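Long-range contacts in Phikz039 (Pseudomonas phage phikz, PDB 3ZBQ), which is a phage-encoded protein of the tubulin/FtsZ superfamily, known as PhuZ, and holds guanosine-5'-diphosphate in its nucleotide pocket: residues Gly13-His24 with Asn39-Thr49; Ile191-Leu200 with Thr262-Tyr271. One frame throughout, in Å; residues are numbered along the deposited sequence.

How the contacts relate
Contacts 1 and 2 follow one another along the chain and sit in different regions of a tubulin-like fold, their centres about 28 Å apart and their nearest atoms about 8 Å apart without touching. Contact 1 lies at the nucleotide: helix 13-23 supplies Gly13, Gly14, Ala15 and Arg18 to the guanosine-5'-diphosphate pocket, and the loop 39-49 covers the helix flank. Contact 2 is farther out, about 25 Å from the chain centre. Helix 175-192 runs between the two regions: Asn179 binds the nucleotide, Ile182 and Leu186 pack on Ile19 of contact 1, and the end of the helix opens contact 2.

Contact 1 of 2, residues Gly13-His24 with Asn39-Thr49; sequences GGAGFRIGELFH and NKHKHNTDDNT. With GDP (guanosine-5'-diphosphate), chain B.
Arg18 and Asn39 meet beside the nucleotide: Arg18 NH2 gives a weak bond to Asn39 OD1 (2.8 Å), the guanidinium and amide planes turned 85° apart. The other terminal nitrogen of Arg18, NH1, donates to both N7 and O1A of guanosine-5'-diphosphate. The arginine chain, bent at chi2 and chi3, folds back to set NH1 between the base and the alpha phosphate and lays its guanidinium over the carbonyl carbon of Gly14. Asn39 ND2 completes the link through a water that also reaches O1A and O1B, while Asp34 accepts from the same amide nitrogen.

On the flank facing the loop, the Phe17 ring brings CD2 to 3.3 Å from Asn39 O, which lies at the ring edge; Asn44 ND2 approaches CE2 obliquely, and Tyr32 meets the ring edge-to-face. His41 is sandwiched. Glu21 CB covers one face, 3.5 Å from the ring centroid, with the extended glutamate chain sliding past and its carboxylate nearly parallel to the imidazole; Asn44 OD1 lies over the opposite face. His41 NE2 also makes a weak, bent bond to Phe17 O (3.0 Å). At the far end, His24 and His43 stack face to face, centroids 3.5 Å apart and planes at 10°. With CG turned anti to the backbone N (chi1 176°), His24 carries its ring out over that of His43.

Bonds inside the loop order His41, His43 and Asn44. Asn44 OD1 accepts from His41 N at 2.7 Å across a type I turn from His41 to Asn44, and Asn44 ND2 donates to Thr49 OG1. His43 N bonds in the imidazole plane to His41 ND1.

Gly14 N donates to guanosine-5'-diphosphate O1B (2.8 Å) and Ala15 N to O2A, so the beginning of helix 13-23 holds both phosphates, as the first glycine-rich nucleotide-binding loop does in the tubulin/FtsZ family.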
loop_
_atom_site.group_PDB
_atom_site.type_symbol
_atom_site.label_atom_id
_atom_site.label_comp_id
_atom_site.label_asym_id
_atom_site.label_seq_id
_atom_site.Cartn_x
_atom_site.Cartn_y
_atom_site.Cartn_z
ATOM N N GLY A 13 9.694 3.638 0.382
ATOM C CA GLY A 13 9.929 4.318 -0.883
ATOM C C GLY A 13 9.564 5.789 -0.808
ATOM O O GLY A 13 9.171 6.270 0.250
ATOM N N GLY A 14 9.671 6.495 -1.930
ATOM C CA GLY A 14 9.428 7.930 -1.961
ATOM C C GLY A 14 8.048 8.356 -1.491
ATOM O O GLY A 14 7.923 9.214 -0.616
ATOM N N ALA A 15 7.010 7.751 -2.059
ATOM C CA ALA A 15 5.651 8.123 -1.712
ATOM C C ALA A 15 5.437 7.888 -0.222
ATOM O O ALA A 15 4.787 8.685 0.441
ATOM C CB ALA A 15 4.637 7.333 -2.528
ATOM N N GLY A 16 6.000 6.801 0.291
ATOM C CA GLY A 16 5.871 6.464 1.705
ATOM C C GLY A 16 6.547 7.516 2.561
ATOM O O GLY A 16 5.988 7.957 3.559
ATOM N N PHE A 17 7.748 7.933 2.158
ATOM C CA PHE A 17 8.469 8.991 2.870
ATOM C C PHE A 17 7.702 10.315 2.894
ATOM O O PHE A 17 7.672 11.007 3.912
ATOM C CB PHE A 17 9.857 9.210 2.244
ATOM C CG PHE A 17 10.925 8.283 2.783
ATOM C CD1 PHE A 17 10.707 6.905 2.858
ATOM C CD2 PHE A 17 12.148 8.793 3.202
ATOM C CE1 PHE A 17 11.704 6.051 3.350
ATOM C CE2 PHE A 17 13.139 7.958 3.690
ATOM C CZ PHE A 17 12.927 6.586 3.756
ATOM N N ARG A 18 7.107 10.679 1.760
ATOM C CA ARG A 18 6.380 11.941 1.650
ATOM C C ARG A 18 5.102 11.930 2.483
ATOM O O ARG A 18 4.788 12.905 3.168
ATOM C CB ARG A 18 6.079 12.263 0.183
ATOM C CG ARG A 18 7.315 12.758 -0.582
ATOM C CD ARG A 18 7.319 12.320 -2.048
ATOM N NE ARG A 18 8.677 12.049 -2.533
ATOM C CZ ARG A 18 8.969 11.154 -3.475
ATOM N NH1 ARG A 18 7.996 10.455 -4.052
ATOM N NH2 ARG A 18 10.233 10.965 -3.849
ATOM N N ILE A 19 4.370 10.826 2.419
ATOM C CA ILE A 19 3.178 10.675 3.249
ATOM C C ILE A 19 3.569 10.715 4.731
ATOM O O ILE A 19 2.907 11.360 5.548
ATOM C CB ILE A 19 2.450 9.362 2.943
ATOM C CG1 ILE A 19 1.865 9.377 1.524
ATOM C CG2 ILE A 19 1.372 9.097 3.995
ATOM C CD1 ILE A 19 0.865 10.496 1.286
ATOM N N GLY A 20 4.659 10.033 5.072
ATOM C CA GLY A 20 5.128 9.991 6.451
ATOM C C GLY A 20 5.516 11.364 6.971
ATOM O O GLY A 20 5.276 11.696 8.122
ATOM N N GLU A 21 6.119 12.174 6.109
ATOM C CA GLU A 21 6.484 13.521 6.505
ATOM C C GLU A 21 5.238 14.342 6.794
ATOM O O GLU A 21 5.214 15.114 7.748
ATOM C CB GLU A 21 7.330 14.198 5.421
ATOM C CG GLU A 21 7.748 15.614 5.791
ATOM C CD GLU A 21 8.503 16.328 4.679
ATOM O OE1 GLU A 21 8.590 15.785 3.555
ATOM O OE2 GLU A 21 9.010 17.440 4.939
ATOM N N LEU A 22 4.199 14.164 5.979
ATOM C CA LEU A 22 2.931 14.860 6.198
ATOM C C LEU A 22 2.208 14.338 7.446
ATOM O O LEU A 22 1.461 15.071 8.083
ATOM C CB LEU A 22 2.006 14.728 4.981
ATOM C CG LEU A 22 2.503 15.368 3.682
ATOM C CD1 LEU A 22 1.536 15.121 2.527
ATOM C CD2 LEU A 22 2.715 16.863 3.885
ATOM N N PHE A 23 2.444 13.075 7.787
ATOM C CA PHE A 23 1.715 12.410 8.869
ATOM C C PHE A 23 2.427 12.590 10.206
ATOM O O PHE A 23 1.930 12.167 11.254
ATOM C CB PHE A 23 1.572 10.919 8.555
ATOM C CG PHE A 23 0.647 10.181 9.489
ATOM C CD1 PHE A 23 -0.710 10.476 9.515
ATOM C CD2 PHE A 23 1.133 9.190 10.329
ATOM C CE1 PHE A 23 -1.572 9.789 10.363
ATOM C CE2 PHE A 23 0.277 8.502 11.186
ATOM C CZ PHE A 23 -1.072 8.805 11.199
ATOM N N HIS A 24 3.591 13.227 10.174
ATOM C CA HIS A 24 4.428 13.302 11.366
ATOM C C HIS A 24 3.738 13.967 12.558
ATOM O O HIS A 24 3.163 15.051 12.438
ATOM C CB HIS A 24 5.736 14.023 11.083
ATOM C CG HIS A 24 6.575 14.210 12.306
ATOM N ND1 HIS A 24 7.322 13.191 12.857
ATOM C CD2 HIS A 24 6.744 15.284 13.113
ATOM C CE1 HIS A 24 7.937 13.637 13.940
ATOM N NE2 HIS A 24 7.602 14.903 14.116
ATOM N N ASN A 39 15.387 11.044 -0.471
ATOM C CA ASN A 39 14.008 11.146 -0.009
ATOM C C ASN A 39 13.895 11.461 1.472
ATOM O O ASN A 39 12.804 11.758 1.970
ATOM C CB ASN A 39 13.240 9.858 -0.316
ATOM C CG ASN A 39 12.892 9.724 -1.783
ATOM O OD1 ASN A 39 12.688 10.722 -2.482
ATOM N ND2 ASN A 39 12.818 8.487 -2.260
ATOM N N LYS A 40 15.017 11.376 2.177
ATOM C CA LYS A 40 15.035 11.726 3.588
ATOM C C LYS A 40 14.625 13.182 3.788
ATOM O O LYS A 40 14.916 14.060 2.956
ATOM C CB LYS A 40 16.401 11.431 4.204
ATOM C CG LYS A 40 16.708 9.936 4.297
ATOM C CD LYS A 40 18.173 9.672 4.620
ATOM C CE LYS A 40 18.552 10.205 5.986
ATOM N NZ LYS A 40 20.040 10.329 6.116
ATOM N N HIS A 41 13.900 13.417 4.874
ATOM C CA HIS A 41 13.429 14.747 5.220
ATOM C C HIS A 41 13.699 14.994 6.705
ATOM O O HIS A 41 14.317 14.159 7.378
ATOM C CB HIS A 41 11.940 14.877 4.901
ATOM C CG HIS A 41 11.117 13.732 5.402
ATOM N ND1 HIS A 41 10.871 13.523 6.744
ATOM C CD2 HIS A 41 10.499 12.721 4.745
ATOM C CE1 HIS A 41 10.126 12.441 6.890
ATOM N NE2 HIS A 41 9.882 11.937 5.692
ATOM N N LYS A 42 13.224 16.129 7.210
ATOM C CA LYS A 42 13.548 16.561 8.568
ATOM C C LYS A 42 13.137 15.565 9.660
ATOM O O LYS A 42 13.697 15.577 10.756
ATOM C CB LYS A 42 12.918 17.926 8.854
ATOM C CG LYS A 42 13.513 18.643 10.054
ATOM C CD LYS A 42 12.813 19.972 10.290
ATOM C CE LYS A 42 13.707 20.943 11.048
ATOM N NZ LYS A 42 13.007 22.207 11.415
ATOM N N HIS A 43 12.170 14.700 9.362
ATOM C CA HIS A 43 11.666 13.769 10.375
ATOM C C HIS A 43 12.267 12.359 10.264
ATOM O O HIS A 43 11.911 11.455 11.029
ATOM C CB HIS A 43 10.135 13.734 10.363
ATOM C CG HIS A 43 9.505 15.068 10.628
ATOM N ND1 HIS A 43 9.790 15.816 11.752
ATOM C CD2 HIS A 43 8.606 15.790 9.915
ATOM C CE1 HIS A 43 9.098 16.943 11.717
ATOM N NE2 HIS A 43 8.367 16.948 10.615
ATOM N N ASN A 44 13.185 12.179 9.319
ATOM C CA ASN A 44 13.955 10.944 9.250
ATOM C C ASN A 44 15.141 11.025 10.191
ATOM O O ASN A 44 15.951 11.946 10.095
ATOM C CB ASN A 44 14.453 10.675 7.834
ATOM C CG ASN A 44 13.335 10.347 6.877
ATOM O OD1 ASN A 44 12.931 11.184 6.067
ATOM N ND2 ASN A 44 12.815 9.122 6.968
ATOM N N THR A 45 15.239 10.062 11.101
ATOM C CA THR A 45 16.359 10.003 12.035
ATOM C C THR A 45 17.155 8.719 11.823
ATOM O O THR A 45 16.735 7.837 11.069
ATOM C CB THR A 45 15.880 10.057 13.496
ATOM O OG1 THR A 45 15.213 8.833 13.832
ATOM C CG2 THR A 45 14.933 11.236 13.710
ATOM N N ASP A 46 18.303 8.615 12.487
ATOM C CA ASP A 46 19.096 7.394 12.428
ATOM C C ASP A 46 18.340 6.253 13.103
ATOM O O ASP A 46 18.554 5.084 12.785
ATOM C CB ASP A 46 20.458 7.585 13.110
ATOM C CG ASP A 46 21.275 8.703 12.489
ATOM O OD1 ASP A 46 21.051 9.020 11.303
ATOM O OD2 ASP A 46 22.145 9.265 13.193
ATOM N N ASP A 47 17.451 6.603 14.031
ATOM C CA ASP A 47 16.703 5.605 14.790
ATOM C C ASP A 47 15.472 5.052 14.071
ATOM O O ASP A 47 15.065 3.921 14.331
ATOM C CB ASP A 47 16.302 6.160 16.160
ATOM C CG ASP A 47 17.500 6.401 17.059
ATOM O OD1 ASP A 47 18.526 5.708 16.869
ATOM O OD2 ASP A 47 17.418 7.280 17.943
ATOM N N ASN A 48 14.886 5.832 13.165
ATOM C CA ASN A 48 13.631 5.413 12.539
ATOM C C ASN A 48 13.714 5.124 11.037
ATOM O O ASN A 48 12.698 4.870 10.389
ATOM C CB ASN A 48 12.507 6.424 12.832
ATOM C CG ASN A 48 12.697 7.756 12.119
ATOM O OD1 ASN A 48 13.632 7.943 11.329
ATOM N ND2 ASN A 48 11.801 8.689 12.389
ATOM N N THR A 49 14.921 5.152 10.485
ATOM C CA THR A 49 15.085 5.039 9.041
ATOM C C THR A 49 16.157 4.025 8.688
ATOM O O THR A 49 17.225 4.002 9.307
ATOM C CB THR A 49 15.464 6.403 8.434
ATOM O OG1 THR A 49 14.423 7.351 8.711
ATOM C CG2 THR A 49 15.681 6.306 6.908
HETATM P PB GDP B . 9.717 4.573 -5.193
HETATM O O1B GDP B . 10.620 5.439 -4.352
HETATM O O2B GDP B . 8.817 3.732 -4.311
HETATM O O3B GDP B . 10.502 3.694 -6.135
HETATM O O3A GDP B . 8.761 5.470 -6.125
HETATM P PA GDP B . 7.950 6.781 -5.669
HETATM O O1A GDP B . 8.788 7.947 -5.200
HETATM O O2A GDP B . 6.903 6.410 -4.639
HETATM O "O5'" GDP B . 7.231 7.198 -7.030
HETATM C "C5'" GDP B . 6.420 6.279 -7.752
HETATM C "C4'" GDP B . 5.102 6.960 -8.117
HETATM O "O4'" GDP B . 4.342 7.190 -6.929
HETATM C "C3'" GDP B . 5.268 8.332 -8.742
HETATM O "O3'" GDP B . 5.425 8.213 -10.165
HETATM C "C2'" GDP B . 3.983 9.028 -8.364
HETATM O "O2'" GDP B . 2.947 8.637 -9.268
HETATM C "C1'" GDP B . 3.597 8.401 -7.043
HETATM N N9 GDP B . 3.975 9.244 -5.889
HETATM C C8 GDP B . 5.208 9.486 -5.402
HETATM N N7 GDP B . 5.147 10.294 -4.315
HETATM C C5 GDP B . 3.847 10.566 -4.080
HETATM C C6 GDP B . 3.068 11.352 -3.097
HETATM O O6 GDP B . 3.636 11.975 -2.164
HETATM N N1 GDP B . 1.729 11.354 -3.232
HETATM C C2 GDP B . 1.091 10.689 -4.219
HETATM N N2 GDP B . -0.261 10.743 -4.310
HETATM N N3 GDP B . 1.740 9.955 -5.146
HETATM C C4 GDP B . 3.088 9.865 -5.123
HETATM O O HOH W 1 11.611 8.203 -5.137
#

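Contact 2 of 2, residues Ile191-Leu200 with Thr262-Tyr271; sequences ILFNQEHQSL and TTGYADPEKY
The Tyr271 ring carries Lys270 CG over one face, and the backbone N of Asp267 and Asn194 ND2 lie at its edge. Asn194 ND2 gives a weak bond to Tyr271 OH (3.0 Å, angle 128°), and Ile191 slides past in the opposite direction, its CD1 3.9 Å from Tyr271 CE1. The side chains of His197 and Tyr271 cross at about a right angle, their ring planes 55° apart, neither a stack nor edge-to-face; Tyr271 CE2 and Tyr265 O lie at the imidazole edge. Ala266 packs by ND1. His197 NE2 donates in the ring plane to Ile191 O (2.7 Å), which also accepts from Asn194 N on the opposite face of its carbonyl; this ties the imidazole to the end of helix 175-192. A water joins His197 ND1 to Asp267 N.

Here the segment leading out of helix 175-192 docks on strand 260-265, one of the two outermost strands of the sheet within the chain in this tubulin-like fold. A single antiparallel bridge joins them: Tyr265 N donates to Gln198 O (2.9 Å) and Gln198 N to Tyr265 O (3.1 Å).

Leu200, which ends the type II turn begun at His197, rests its CB on Gly264 CA (3.7 Å). Leu200 CD1 packs against OG1 and CG2 of Thr262. Toward the surface, Lys270, fully extended, brings NZ to Glu196 OE1 in a weak salt bridge (3.3 Å), while Tyr265 OH bonds to Asp252.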
loop_
_atom_site.group_PDB
_atom_site.type_symbol
_atom_site.label_atom_id
_atom_site.label_comp_id
_atom_site.label_asym_id
_atom_site.label_seq_id
_atom_site.Cartn_x
_atom_site.Cartn_y
_atom_site.Cartn_z
ATOM N N ILE A 191 -6.611 5.506 15.120
ATOM C CA ILE A 191 -7.697 5.500 16.117
ATOM C C ILE A 191 -8.309 4.103 16.278
ATOM O O ILE A 191 -8.484 3.606 17.413
ATOM C CB ILE A 191 -8.815 6.516 15.743
ATOM C CG1 ILE A 191 -8.293 7.956 15.815
ATOM C CG2 ILE A 191 -10.042 6.354 16.646
ATOM C CD1 ILE A 191 -9.254 8.986 15.250
ATOM N N LEU A 192 -8.655 3.466 15.159
ATOM C CA LEU A 192 -9.248 2.123 15.207
ATOM C C LEU A 192 -8.396 1.157 16.015
ATOM O O LEU A 192 -8.918 0.361 16.802
ATOM C CB LEU A 192 -9.456 1.550 13.798
ATOM C CG LEU A 192 -10.043 0.128 13.758
ATOM C CD1 LEU A 192 -11.438 0.102 14.400
ATOM C CD2 LEU A 192 -10.091 -0.430 12.327
ATOM N N PHE A 193 -7.082 1.263 15.850
ATOM C CA PHE A 193 -6.142 0.310 16.436
ATOM C C PHE A 193 -5.592 0.733 17.806
ATOM O O PHE A 193 -4.721 0.055 18.357
ATOM C CB PHE A 193 -4.949 0.121 15.482
ATOM C CG PHE A 193 -5.302 -0.475 14.139
ATOM C CD1 PHE A 193 -6.383 -1.330 13.988
ATOM C CD2 PHE A 193 -4.512 -0.189 13.021
ATOM C CE1 PHE A 193 -6.691 -1.886 12.746
ATOM C CE2 PHE A 193 -4.810 -0.751 11.772
ATOM C CZ PHE A 193 -5.892 -1.596 11.632
ATOM N N ASN A 194 -6.071 1.842 18.358
ATOM C CA ASN A 194 -5.397 2.409 19.532
ATOM C C ASN A 194 -5.682 1.681 20.868
ATOM O O ASN A 194 -5.115 2.026 21.914
ATOM C CB ASN A 194 -5.607 3.930 19.633
ATOM C CG ASN A 194 -7.009 4.327 20.113
ATOM O OD1 ASN A 194 -7.776 3.507 20.623
ATOM N ND2 ASN A 194 -7.336 5.605 19.961
ATOM N N GLN A 195 -6.560 0.681 20.803
ATOM C CA GLN A 195 -6.866 -0.197 21.938
ATOM C C GLN A 195 -7.567 0.509 23.108
ATOM O O GLN A 195 -7.655 -0.050 24.215
ATOM C CB GLN A 195 -5.605 -0.939 22.403
ATOM C CG GLN A 195 -5.002 -1.858 21.338
ATOM C CD GLN A 195 -3.727 -2.536 21.796
ATOM O OE1 GLN A 195 -3.477 -2.669 22.999
ATOM N NE2 GLN A 195 -2.903 -2.964 20.838
ATOM N N GLU A 196 -8.101 1.707 22.856
ATOM C CA GLU A 196 -8.801 2.474 23.899
ATOM C C GLU A 196 -10.322 2.327 23.899
ATOM O O GLU A 196 -10.999 2.905 24.747
ATOM C CB GLU A 196 -8.479 3.966 23.777
ATOM C CG GLU A 196 -7.013 4.326 23.946
ATOM C CD GLU A 196 -6.722 5.769 23.557
ATOM O OE1 GLU A 196 -7.681 6.529 23.272
ATOM O OE2 GLU A 196 -5.533 6.139 23.524
ATOM N N HIS A 197 -10.870 1.575 22.955
ATOM C CA HIS A 197 -12.318 1.576 22.761
ATOM C C HIS A 197 -12.989 0.408 23.460
ATOM O O HIS A 197 -12.520 -0.727 23.368
ATOM C CB HIS A 197 -12.658 1.576 21.273
ATOM C CG HIS A 197 -11.873 2.576 20.490
ATOM N ND1 HIS A 197 -11.955 3.930 20.730
ATOM C CD2 HIS A 197 -10.979 2.423 19.483
ATOM C CE1 HIS A 197 -11.149 4.571 19.898
ATOM N NE2 HIS A 197 -10.552 3.677 19.127
ATOM N N GLN A 198 -14.087 0.703 24.150
ATOM C CA GLN A 198 -14.853 -0.307 24.872
ATOM C C GLN A 198 -15.356 -1.369 23.921
ATOM O O GLN A 198 -15.861 -1.045 22.838
ATOM C CB GLN A 198 -16.063 0.321 25.568
ATOM C CG GLN A 198 -15.719 1.448 26.513
ATOM C CD GLN A 198 -14.651 1.058 27.510
ATOM O OE1 GLN A 198 -14.891 0.260 28.420
ATOM N NE2 GLN A 198 -13.452 1.611 27.335
ATOM N N SER A 199 -15.222 -2.627 24.339
ATOM C CA SER A 199 -15.741 -3.780 23.602
ATOM C C SER A 199 -14.971 -4.106 22.332
ATOM O O SER A 199 -15.380 -4.979 21.571
ATOM C CB SER A 199 -17.233 -3.625 23.281
ATOM O OG SER A 199 -18.007 -3.578 24.471
ATOM N N LEU A 200 -13.863 -3.417 22.095
ATOM C CA LEU A 200 -13.041 -3.723 20.926
ATOM C C LEU A 200 -11.652 -4.204 21.356
ATOM O O LEU A 200 -10.773 -3.398 21.677
ATOM C CB LEU A 200 -12.943 -2.506 20.006
ATOM C CG LEU A 200 -12.170 -2.739 18.704
ATOM C CD1 LEU A 200 -12.856 -3.827 17.896
ATOM C CD2 LEU A 200 -12.052 -1.439 17.886
ATOM N N THR A 262 -17.292 -6.573 13.808
ATOM C CA THR A 262 -16.854 -6.254 15.158
ATOM C C THR A 262 -17.077 -4.765 15.402
ATOM O O THR A 262 -16.985 -3.954 14.471
ATOM C CB THR A 262 -15.387 -6.692 15.390
ATOM O OG1 THR A 262 -15.076 -6.642 16.787
ATOM C CG2 THR A 262 -14.422 -5.807 14.616
ATOM N N THR A 263 -17.410 -4.402 16.637
ATOM C CA THR A 263 -17.693 -3.002 16.955
ATOM C C THR A 263 -16.935 -2.525 18.187
ATOM O O THR A 263 -16.625 -3.318 19.082
ATOM C CB THR A 263 -19.206 -2.736 17.163
ATOM O OG1 THR A 263 -19.635 -3.312 18.405
ATOM C CG2 THR A 263 -20.011 -3.317 16.027
ATOM N N GLY A 264 -16.646 -1.229 18.232
ATOM C CA GLY A 264 -16.041 -0.631 19.413
ATOM C C GLY A 264 -16.763 0.648 19.785
ATOM O O GLY A 264 -17.341 1.303 18.913
ATOM N N TYR A 265 -16.733 1.011 21.064
ATOM C CA TYR A 265 -17.392 2.229 21.518
ATOM C C TYR A 265 -16.357 3.271 21.906
ATOM O O TYR A 265 -15.662 3.126 22.918
ATOM C CB TYR A 265 -18.354 1.921 22.671
ATOM C CG TYR A 265 -19.393 0.900 22.267
ATOM C CD1 TYR A 265 -20.070 1.023 21.060
ATOM C CD2 TYR A 265 -19.671 -0.200 23.067
ATOM C CE1 TYR A 265 -21.006 0.095 20.663
ATOM C CE2 TYR A 265 -20.610 -1.140 22.679
ATOM C CZ TYR A 265 -21.277 -0.981 21.476
ATOM O OH TYR A 265 -22.215 -1.900 21.074
ATOM N N ALA A 266 -16.237 4.302 21.068
ATOM C CA ALA A 266 -15.247 5.353 21.257
ATOM C C ALA A 266 -15.755 6.397 22.243
ATOM O O ALA A 266 -16.942 6.718 22.261
ATOM C CB ALA A 266 -14.911 6.009 19.925
ATOM N N ASP A 267 -14.841 6.920 23.052
ATOM C CA ASP A 267 -15.158 7.934 24.059
ATOM C C ASP A 267 -15.792 9.175 23.424
ATOM O O ASP A 267 -15.120 9.932 22.736
ATOM C CB ASP A 267 -13.871 8.304 24.798
ATOM C CG ASP A 267 -14.083 9.345 25.884
ATOM O OD1 ASP A 267 -15.240 9.598 26.260
ATOM O OD2 ASP A 267 -13.076 9.904 26.368
ATOM N N PRO A 268 -17.095 9.400 23.668
ATOM C CA PRO A 268 -17.784 10.521 23.014
ATOM C C PRO A 268 -17.309 11.868 23.543
ATOM O O PRO A 268 -17.541 12.908 22.923
ATOM C CB PRO A 268 -19.256 10.298 23.394
ATOM C CG PRO A 268 -19.192 9.577 24.696
ATOM C CD PRO A 268 -17.986 8.671 24.592
ATOM N N GLU A 269 -16.648 11.840 24.691
ATOM C CA GLU A 269 -16.086 13.042 25.287
ATOM C C GLU A 269 -14.821 13.444 24.538
ATOM O O GLU A 269 -14.517 14.627 24.393
ATOM C CB GLU A 269 -15.750 12.746 26.741
ATOM C CG GLU A 269 -15.433 13.932 27.610
ATOM C CD GLU A 269 -15.308 13.525 29.072
ATOM O OE1 GLU A 269 -16.340 13.493 29.776
ATOM O OE2 GLU A 269 -14.180 13.208 29.504
ATOM N N LYS A 270 -14.074 12.448 24.077
ATOM C CA LYS A 270 -12.848 12.709 23.325
ATOM C C LYS A 270 -13.109 12.889 21.837
ATOM O O LYS A 270 -12.482 13.733 21.189
ATOM C CB LYS A 270 -11.824 11.588 23.541
ATOM C CG LYS A 270 -10.500 11.779 22.786
ATOM C CD LYS A 270 -9.523 10.649 23.121
ATOM C CE LYS A 270 -8.220 10.795 22.337
ATOM N NZ LYS A 270 -7.251 9.693 22.629
ATOM N N TYR A 271 -14.031 12.101 21.290
ATOM C CA TYR A 271 -14.161 12.018 19.835
ATOM C C TYR A 271 -15.378 12.742 19.250
ATOM O O TYR A 271 -16.506 12.555 19.702
ATOM C CB TYR A 271 -14.135 10.555 19.381
ATOM C CG TYR A 271 -12.794 9.886 19.570
ATOM C CD1 TYR A 271 -11.723 10.183 18.729
ATOM C CD2 TYR A 271 -12.595 8.959 20.585
ATOM C CE1 TYR A 271 -10.500 9.574 18.898
ATOM C CE2 TYR A 271 -11.369 8.344 20.762
ATOM C CZ TYR A 271 -10.329 8.657 19.907
ATOM O OH TYR A 271 -9.110 8.046 20.075
HETATM O O HOH W 2 -12.346 5.413 23.115
HETATM O O HOH W 3 -14.105 4.215 25.130
HETATM O O HOH W 4 -16.113 -6.098 19.362
#